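Local coordinates for protein Lys-gingipain W83 (Porphyromonas gingivalis, PDB 4RBM) that cleaves proteins after lysine as a secreted cysteine endopeptidase and probable virulence factor, here as its catalytic and immunoglobulin-like domains, at the (3S)-3,7-diaminoheptan-2-one site. Coordinates in Å, arbitrary orientation; residue numbers count along the deposited sequence, not the author numbering.

The (3S)-3,7-diaminoheptan-2-one site. Residues 214-217, 247-249, 283-285, 288. With CKC ((3S)-3,7-diaminoheptan-2-one), chain B.
This is the active-site cleft and S1 specificity pocket of a family C25 cysteine peptidase, in the catalytic domain. It is formed where strands 210-214 and 242-247 end and give way to the loops bearing the His216-Cys249 catalytic pair, and is closed by the start of helix 285-293. The ligand, which is poorly ordered, is a lysine methyl ketone joined to the enzyme, with 288 of its 333 Å² hidden by protein. A 1.8 Å bond links the nucleophile sulfur, Cys249 SG, to the methylene CKC CAK, as expected of a reacted lysyl ketone inhibitor. SG lies beside its backbone N and anti to the carbonyl carbon. Across the cleft, the His216 ring presents an edge to the ketone, and His216 ND1 donates a hydrogen bond to CKC O at 2.6 Å; the acceptor sits 23° out of the ring plane and the angle at hydrogen is 139°, so the bond is bent.

The ligand's lysine-like chain runs inward alongside one face of the Trp285 indole. CKC CAI lies over the six-membered ring of Trp285, 3.7 Å from its centroid, and CKC CAG over the five-membered ring, both as CH-pi contacts. Ser283 lines the pocket beside this alkyl chain, its OG 3.5 Å from CKC CAG. At the pocket floor the terminal amine NAM donates hydrogen bonds to Asp288 OD2, Asn247 O and Thr214 OG1, a set of acceptors that probably underlies the strong preference for lysine at P1. Asp288 OD2 receives CKC NAM at 2.8 Å on its anti lone pair. The backbone carbonyl Asn247 O is met by CKC NAM from above its plane at 3.1 Å. Thr214 OG1, anti to its backbone N (chi1 179°), lies 3.0 Å from CKC NAM. Ser283 OG also donates to Asp288 OD2 at 2.8 Å from above the carboxylate plane, which helps fix the acid's rotation. The Asp288 carboxylate probably stabilises a protonated amine.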
loop_
_atom_site.group_PDB
_atom_site.type_symbol
_atom_site.label_atom_id
_atom_site.label_comp_id
_atom_site.label_asym_id
_atom_site.label_seq_id
_atom_site.Cartn_x
_atom_site.Cartn_y
_atom_site.Cartn_z
ATOM N N THR A 214 -10.722 -5.692 -13.091
ATOM C CA THR A 214 -9.812 -6.226 -14.118
ATOM C C THR A 214 -10.541 -6.228 -15.478
ATOM O O THR A 214 -11.557 -6.924 -15.647
ATOM C CB THR A 214 -9.227 -7.597 -13.750
ATOM O OG1 THR A 214 -8.374 -8.039 -14.822
ATOM C CG2 THR A 214 -10.295 -8.650 -13.456
ATOM N N ALA A 215 -10.011 -5.433 -16.428
ATOM C CA ALA A 215 -10.445 -5.271 -17.836
ATOM C C ALA A 215 -9.811 -4.005 -18.440
ATOM O O ALA A 215 -8.646 -3.737 -18.170
ATOM C CB ALA A 215 -11.965 -5.227 -17.979
ATOM N N HIS A 216 -10.532 -3.263 -19.282
ATOM C CA HIS A 216 -9.955 -2.098 -19.954
ATOM C C HIS A 216 -9.917 -0.877 -19.080
ATOM O O HIS A 216 -10.854 -0.608 -18.322
ATOM C CB HIS A 216 -10.754 -1.761 -21.236
ATOM C CG HIS A 216 -10.853 -2.917 -22.181
ATOM N ND1 HIS A 216 -9.728 -3.573 -22.641
ATOM C CD2 HIS A 216 -11.940 -3.472 -22.757
ATOM C CE1 HIS A 216 -10.162 -4.513 -23.461
ATOM N NE2 HIS A 216 -11.486 -4.503 -23.548
ATOM N N GLY A 217 -8.884 -0.086 -19.276
ATOM C CA GLY A 217 -8.747 1.179 -18.566
ATOM C C GLY A 217 -8.295 2.300 -19.477
ATOM O O GLY A 217 -7.802 2.070 -20.593
ATOM N N ASN A 247 -6.440 -3.485 -12.345
ATOM C CA ASN A 247 -5.587 -4.358 -13.168
ATOM C C ASN A 247 -6.047 -4.113 -14.576
ATOM O O ASN A 247 -6.926 -4.816 -15.095
ATOM C CB ASN A 247 -5.679 -5.811 -12.734
ATOM C CG ASN A 247 -5.066 -6.060 -11.383
ATOM O OD1 ASN A 247 -5.759 -6.458 -10.430
ATOM N ND2 ASN A 247 -3.753 -5.810 -11.238
ATOM N N CYS A 248 -5.561 -3.000 -15.138
ATOM C CA CYS A 248 -6.018 -2.468 -16.422
ATOM C C CYS A 248 -5.036 -1.437 -16.916
ATOM O O CYS A 248 -4.103 -1.077 -16.191
ATOM C CB CYS A 248 -7.417 -1.864 -16.278
ATOM S SG CYS A 248 -7.530 -0.523 -15.072
ATOM N N CYS A 249 -5.204 -0.980 -18.171
ATOM C CA CYS A 249 -4.217 -0.023 -18.662
ATOM C C CYS A 249 -4.393 1.369 -18.100
ATOM O O CYS A 249 -5.457 1.770 -17.639
ATOM C CB CYS A 249 -4.311 0.206 -20.186
ATOM S SG CYS A 249 -4.363 -1.368 -21.112
ATOM N N SER A 283 -1.367 -2.421 -19.326
ATOM C CA SER A 283 -1.115 -3.689 -18.646
ATOM C C SER A 283 -1.528 -4.764 -19.641
ATOM O O SER A 283 -2.178 -4.456 -20.656
ATOM C CB SER A 283 -1.854 -3.808 -17.308
ATOM O OG SER A 283 -3.238 -3.969 -17.559
ATOM N N TYR A 284 -1.083 -5.988 -19.421
ATOM C CA TYR A 284 -1.366 -7.063 -20.367
ATOM C C TYR A 284 -2.192 -8.131 -19.683
ATOM O O TYR A 284 -2.056 -8.339 -18.470
ATOM C CB TYR A 284 -0.072 -7.624 -20.978
ATOM C CG TYR A 284 0.545 -6.685 -21.995
ATOM C CD1 TYR A 284 1.166 -5.496 -21.597
ATOM C CD2 TYR A 284 0.495 -6.970 -23.356
ATOM C CE1 TYR A 284 1.709 -4.617 -22.530
ATOM C CE2 TYR A 284 1.083 -6.126 -24.291
ATOM C CZ TYR A 284 1.645 -4.930 -23.878
ATOM O OH TYR A 284 2.215 -4.109 -24.808
ATOM N N TRP A 285 -3.070 -8.793 -20.456
ATOM C CA TRP A 285 -3.990 -9.813 -19.925
ATOM C C TRP A 285 -3.263 -10.995 -19.279
ATOM O O TRP A 285 -3.622 -11.392 -18.161
ATOM C CB TRP A 285 -4.905 -10.327 -21.027
ATOM C CG TRP A 285 -5.912 -9.321 -21.486
ATOM C CD1 TRP A 285 -5.885 -8.608 -22.651
ATOM C CD2 TRP A 285 -7.133 -8.951 -20.815
ATOM N NE1 TRP A 285 -7.009 -7.808 -22.744
ATOM C CE2 TRP A 285 -7.792 -8.001 -21.633
ATOM C CE3 TRP A 285 -7.753 -9.356 -19.612
ATOM C CZ2 TRP A 285 -9.067 -7.494 -21.320
ATOM C CZ3 TRP A 285 -9.000 -8.824 -19.286
ATOM C CH2 TRP A 285 -9.646 -7.912 -20.137
ATOM N N ASP A 288 -1.276 -9.767 -16.048
ATOM C CA ASP A 288 -2.225 -9.375 -14.995
ATOM C C ASP A 288 -2.865 -10.605 -14.332
ATOM O O ASP A 288 -3.147 -10.589 -13.131
ATOM C CB ASP A 288 -3.330 -8.459 -15.557
ATOM C CG ASP A 288 -2.999 -6.967 -15.512
ATOM O OD1 ASP A 288 -1.854 -6.616 -15.151
ATOM O OD2 ASP A 288 -3.853 -6.172 -15.889
HETATM C CAK CKC B . -6.144 -1.653 -20.726
HETATM C C CKC B . -6.823 -2.536 -21.726
HETATM O O CKC B . -7.632 -2.034 -22.493
HETATM C CA CKC B . -6.211 -3.904 -22.049
HETATM N N CKC B . -5.312 -3.455 -23.079
HETATM C CAL CKC B . -5.393 -4.641 -20.960
HETATM C CAH CKC B . -6.291 -5.119 -19.834
HETATM C CAG CKC B . -5.621 -6.173 -18.953
HETATM C CAI CKC B . -6.670 -6.432 -17.876
HETATM N NAM CKC B . -6.223 -7.287 -16.757
#